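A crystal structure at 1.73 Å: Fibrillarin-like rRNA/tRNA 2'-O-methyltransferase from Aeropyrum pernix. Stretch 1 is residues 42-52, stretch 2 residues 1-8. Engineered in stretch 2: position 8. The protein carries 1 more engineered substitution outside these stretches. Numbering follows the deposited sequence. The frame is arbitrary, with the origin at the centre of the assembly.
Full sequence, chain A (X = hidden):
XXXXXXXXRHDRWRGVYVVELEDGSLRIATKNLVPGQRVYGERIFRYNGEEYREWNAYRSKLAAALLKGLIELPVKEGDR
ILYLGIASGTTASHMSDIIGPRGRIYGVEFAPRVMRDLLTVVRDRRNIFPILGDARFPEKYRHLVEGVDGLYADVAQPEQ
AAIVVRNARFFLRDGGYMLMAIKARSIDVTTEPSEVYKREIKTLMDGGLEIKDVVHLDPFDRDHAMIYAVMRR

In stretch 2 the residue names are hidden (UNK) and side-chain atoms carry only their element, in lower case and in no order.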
# COMPACT_ATOMS: atom_id res chain seq x y z
N GLU A 42 3.36 12.88 -9.58
CA GLU A 42 2.55 13.35 -8.46
C GLU A 42 2.96 14.83 -8.29
O GLU A 42 3.99 15.29 -8.77
CB GLU A 42 2.72 12.54 -7.15
CG GLU A 42 4.13 12.55 -6.54
CD GLU A 42 5.17 11.66 -7.24
OE1 GLU A 42 4.94 11.14 -8.34
OE2 GLU A 42 6.27 11.50 -6.71
N ARG A 43 2.12 15.57 -7.63
CA ARG A 43 2.47 16.94 -7.40
C ARG A 43 3.29 16.98 -6.13
O ARG A 43 3.16 16.07 -5.29
CB ARG A 43 1.21 17.76 -7.30
CG ARG A 43 0.46 17.69 -8.60
CD ARG A 43 -0.69 18.56 -8.63
NE ARG A 43 -1.58 18.33 -7.50
CZ ARG A 43 -2.57 19.16 -7.18
NH1 ARG A 43 -2.77 20.28 -7.87
NH2 ARG A 43 -3.34 18.88 -6.15
N ILE A 44 4.14 18.01 -6.01
CA ILE A 44 5.10 18.19 -4.92
C ILE A 44 4.83 19.56 -4.29
O ILE A 44 4.50 20.52 -5.00
CB ILE A 44 6.57 18.04 -5.39
CG1 ILE A 44 6.95 16.55 -5.53
CG2 ILE A 44 7.54 18.50 -4.33
CD1 ILE A 44 6.27 15.86 -6.55
N PHE A 45 4.91 19.59 -2.97
CA PHE A 45 4.64 20.77 -2.17
C PHE A 45 5.88 21.02 -1.31
O PHE A 45 6.52 20.08 -0.89
CB PHE A 45 3.47 20.49 -1.16
CG PHE A 45 2.27 19.80 -1.75
CD1 PHE A 45 1.52 20.41 -2.73
CD2 PHE A 45 1.83 18.56 -1.24
CE1 PHE A 45 0.32 19.83 -3.23
CE2 PHE A 45 0.67 17.92 -1.75
CZ PHE A 45 -0.09 18.52 -2.74
N ARG A 46 6.18 22.30 -1.00
CA ARG A 46 7.16 22.69 0.01
C ARG A 46 6.50 23.50 1.12
O ARG A 46 5.71 24.41 0.86
CB ARG A 46 8.34 23.53 -0.57
CG ARG A 46 9.30 22.71 -1.41
CD ARG A 46 10.51 23.57 -1.96
NE ARG A 46 11.23 24.28 -0.89
CZ ARG A 46 12.24 23.78 -0.18
NH1 ARG A 46 12.72 22.56 -0.46
NH2 ARG A 46 12.83 24.52 0.76
N TYR A 47 6.81 23.14 2.35
CA TYR A 47 6.31 23.85 3.54
C TYR A 47 7.32 23.73 4.64
O TYR A 47 7.83 22.61 4.91
CB TYR A 47 4.98 23.24 3.98
CG TYR A 47 4.18 24.12 4.92
CD1 TYR A 47 3.43 25.17 4.42
CD2 TYR A 47 4.15 23.85 6.28
CE1 TYR A 47 2.68 25.97 5.28
CE2 TYR A 47 3.40 24.61 7.13
CZ TYR A 47 2.70 25.70 6.61
OH TYR A 47 1.94 26.49 7.49
N ASN A 48 7.64 24.87 5.30
CA ASN A 48 8.58 24.90 6.44
C ASN A 48 9.88 24.24 6.00
O ASN A 48 10.51 23.53 6.75
CB ASN A 48 8.01 24.25 7.73
CG ASN A 48 6.89 25.12 8.41
OD1 ASN A 48 6.08 24.62 9.23
ND2 ASN A 48 6.84 26.36 8.06
N GLY A 49 10.25 24.45 4.76
CA GLY A 49 11.57 24.00 4.37
C GLY A 49 11.68 22.54 4.03
O GLY A 49 12.80 22.02 3.87
N GLU A 50 10.54 21.86 3.94
CA GLU A 50 10.50 20.42 3.64
C GLU A 50 9.61 20.12 2.43
O GLU A 50 8.68 20.85 2.12
CB GLU A 50 9.99 19.66 4.86
CG GLU A 50 10.57 20.08 6.21
CD GLU A 50 10.80 18.93 7.07
OE1 GLU A 50 10.05 18.81 8.03
OE2 GLU A 50 11.70 18.13 6.75
N GLU A 51 9.89 19.02 1.75
CA GLU A 51 9.20 18.66 0.54
C GLU A 51 8.30 17.48 0.82
O GLU A 51 8.72 16.47 1.45
CB GLU A 51 10.19 18.18 -0.51
CG GLU A 51 9.61 18.09 -1.86
CD GLU A 51 10.64 17.88 -2.94
OE1 GLU A 51 11.32 18.85 -3.37
OE2 GLU A 51 10.72 16.73 -3.37
N TYR A 52 7.08 17.61 0.30
CA TYR A 52 6.01 16.58 0.46
C TYR A 52 5.56 16.16 -0.91
O TYR A 52 5.55 16.96 -1.86
CB TYR A 52 4.80 17.16 1.26
CG TYR A 52 5.20 17.55 2.67
CD1 TYR A 52 5.07 16.67 3.70
CD2 TYR A 52 5.73 18.84 2.94
CE1 TYR A 52 5.48 17.02 5.04
CE2 TYR A 52 6.12 19.21 4.27
CZ TYR A 52 5.97 18.31 5.28
OH TYR A 52 6.35 18.66 6.54
N UNK A 1 6.09 22.58 -8.55
CA UNK A 1 5.56 22.84 -7.17
C UNK A 1 4.10 23.35 -7.16
O UNK A 1 3.79 24.34 -7.82
c UNK A 1 9.77 21.74 -5.03
c UNK A 1 6.40 23.90 -6.45
c UNK A 1 7.86 23.54 -6.03
s UNK A 1 8.01 22.10 -4.95
N UNK A 2 3.22 22.75 -6.35
CA UNK A 2 1.89 23.34 -6.13
C UNK A 2 1.90 24.15 -4.79
O UNK A 2 2.45 23.65 -3.83
c UNK A 2 0.57 21.61 -7.52
c UNK A 2 -0.51 22.74 -5.50
c UNK A 2 0.79 22.21 -6.09
N UNK A 3 1.34 25.37 -4.75
CA UNK A 3 1.35 26.19 -3.50
C UNK A 3 0.32 25.72 -2.50
O UNK A 3 -0.78 25.30 -2.86
o UNK A 3 4.30 28.83 -5.09
o UNK A 3 3.61 28.35 -3.03
c UNK A 3 1.08 27.69 -3.78
c UNK A 3 3.41 28.52 -4.27
c UNK A 3 2.01 28.33 -4.80
N UNK A 4 0.67 25.76 -1.23
CA UNK A 4 -0.28 25.28 -0.24
C UNK A 4 -0.39 26.29 0.87
O UNK A 4 0.60 26.95 1.23
c UNK A 4 1.48 24.08 1.06
c UNK A 4 0.18 23.94 0.37
c UNK A 4 0.22 22.82 -0.68
N UNK A 5 -1.55 26.31 1.50
CA UNK A 5 -1.77 27.24 2.63
C UNK A 5 -1.27 26.70 3.96
O UNK A 5 -0.89 27.47 4.85
c UNK A 5 -4.22 26.73 3.10
c UNK A 5 -3.64 28.42 1.35
c UNK A 5 -3.24 27.77 2.70
N UNK A 6 -1.26 25.38 4.10
CA UNK A 6 -0.78 24.73 5.33
C UNK A 6 -0.52 23.26 5.07
O UNK A 6 -1.09 22.67 4.14
c UNK A 6 -1.78 24.79 6.46
o UNK A 6 -2.99 24.17 6.04
N UNK A 7 0.34 22.69 5.91
CA UNK A 7 0.65 21.24 5.88
C UNK A 7 0.71 20.91 7.36
O UNK A 7 1.38 21.60 8.13
c UNK A 7 2.01 21.41 3.66
c UNK A 7 2.34 19.43 5.23
c UNK A 7 2.01 20.94 5.16
N UNK A 8 0.02 19.86 7.80
CA UNK A 8 0.16 19.43 9.19
C UNK A 8 0.02 17.93 9.25
O UNK A 8 -0.80 17.37 8.55
c UNK A 8 -0.83 20.13 10.14
o UNK A 8 -2.16 19.75 9.92
O HOH W 1 3.97 19.86 -8.37
O HOH W 2 4.78 24.41 -2.30
O HOH W 3 3.69 26.61 -0.95

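Position 1 carries four side-chain atoms in an unbranched chain, two carbons, a sulfur and a terminal carbon, and the far end of that chain lies against Ile44 and Arg46; this is methionine. Met1 leaves its backbone sideways to stretch 1, yet its end comes nearer: SD lies 3.7 Å from Ile44 CG2, and CE lies 3.6 Å from Arg46 CD. A flexible thioether thus covers an isoleucine and the aliphatic part of an arginine on one strand. Its backbone also approaches, with Met1 CA 3.3 Å from Ile44 O in a CA-H...O contact.

Position 2 has three carbons, one carrying the other two: a beta-branched side chain pointing toward stretch 1, between an aromatic ring and an arginine. With no heteroatom, this is valine. Val2 CB is 3.8 Å from Phe45 CE1, and Val2 CG2 is 3.5 Å from Arg43 CD, while CG1 lies over one face of the Arg43 guanidinium. Val2 N donates to Ile44 O at 2.9 Å, the only direct hydrogen bond between the stretches.

Position 3 shows three carbons in a row, the third carrying two oxygens. Its CA-to-CB bond points away, and no atom touches stretch 1. Such a carboxylate on a two-carbon spacer is glutamate. Glu3 OE1 instead accepts from water 3 at 2.7 Å, a water that also accepts from the backbone N of position 4 at 3.1 Å.

Position 4 repeats the pattern of three carbons branched at the first, pointing toward stretch 1 and meeting two aromatic rings: valine again. Val4 CG1 sits 3.4 Å from Phe45 CD1, and Val4 CG2 sits 4.0 Å from Tyr47 CD1, so its two methyls reach separate rings.

Position 5 also has three carbons branched at the first, but they point away and stay clear of stretch 1. The residue is valine, and here the chain turns a corner. What Val5 offers is backbone: its O lies 3.9 Å from Tyr47 CE1.

Position 6 has one carbon and one oxygen, the CA-to-CB bond again pointing away, and is serine. Ser6 CA lies 3.7 Å from Tyr47 CE1, so the ring packs against main chain.

Position 7 returns to three carbons branched at the first, pointing toward two tyrosines, and is valine. Val7 CG2 is 3.5 Å from Tyr47 CB, while Val7 CG1 stands 3.8 Å from the centroid of the Tyr52 ring, nearly on its normal, a CH-pi contact.

Position 8, one carbon and one oxygen pointing away without contact, is serine, an engineered substitution for the natural arginine.

The contact works by pairing one backbone anchor with small branched side chains. Val2, Val4 and Val7 point toward stretch 1 and meet its aromatic rings, while the intervening side chains point away. The hairpin, closed by a type I' turn, carries Phe45, Tyr47 and Tyr52. Water supplements the lone direct bond: water 2 accepts from Arg46 N at 2.8 Å and donates to Val2 O at 2.9 Å.

Stretch 2, residues 1-8: MVEVVSVS
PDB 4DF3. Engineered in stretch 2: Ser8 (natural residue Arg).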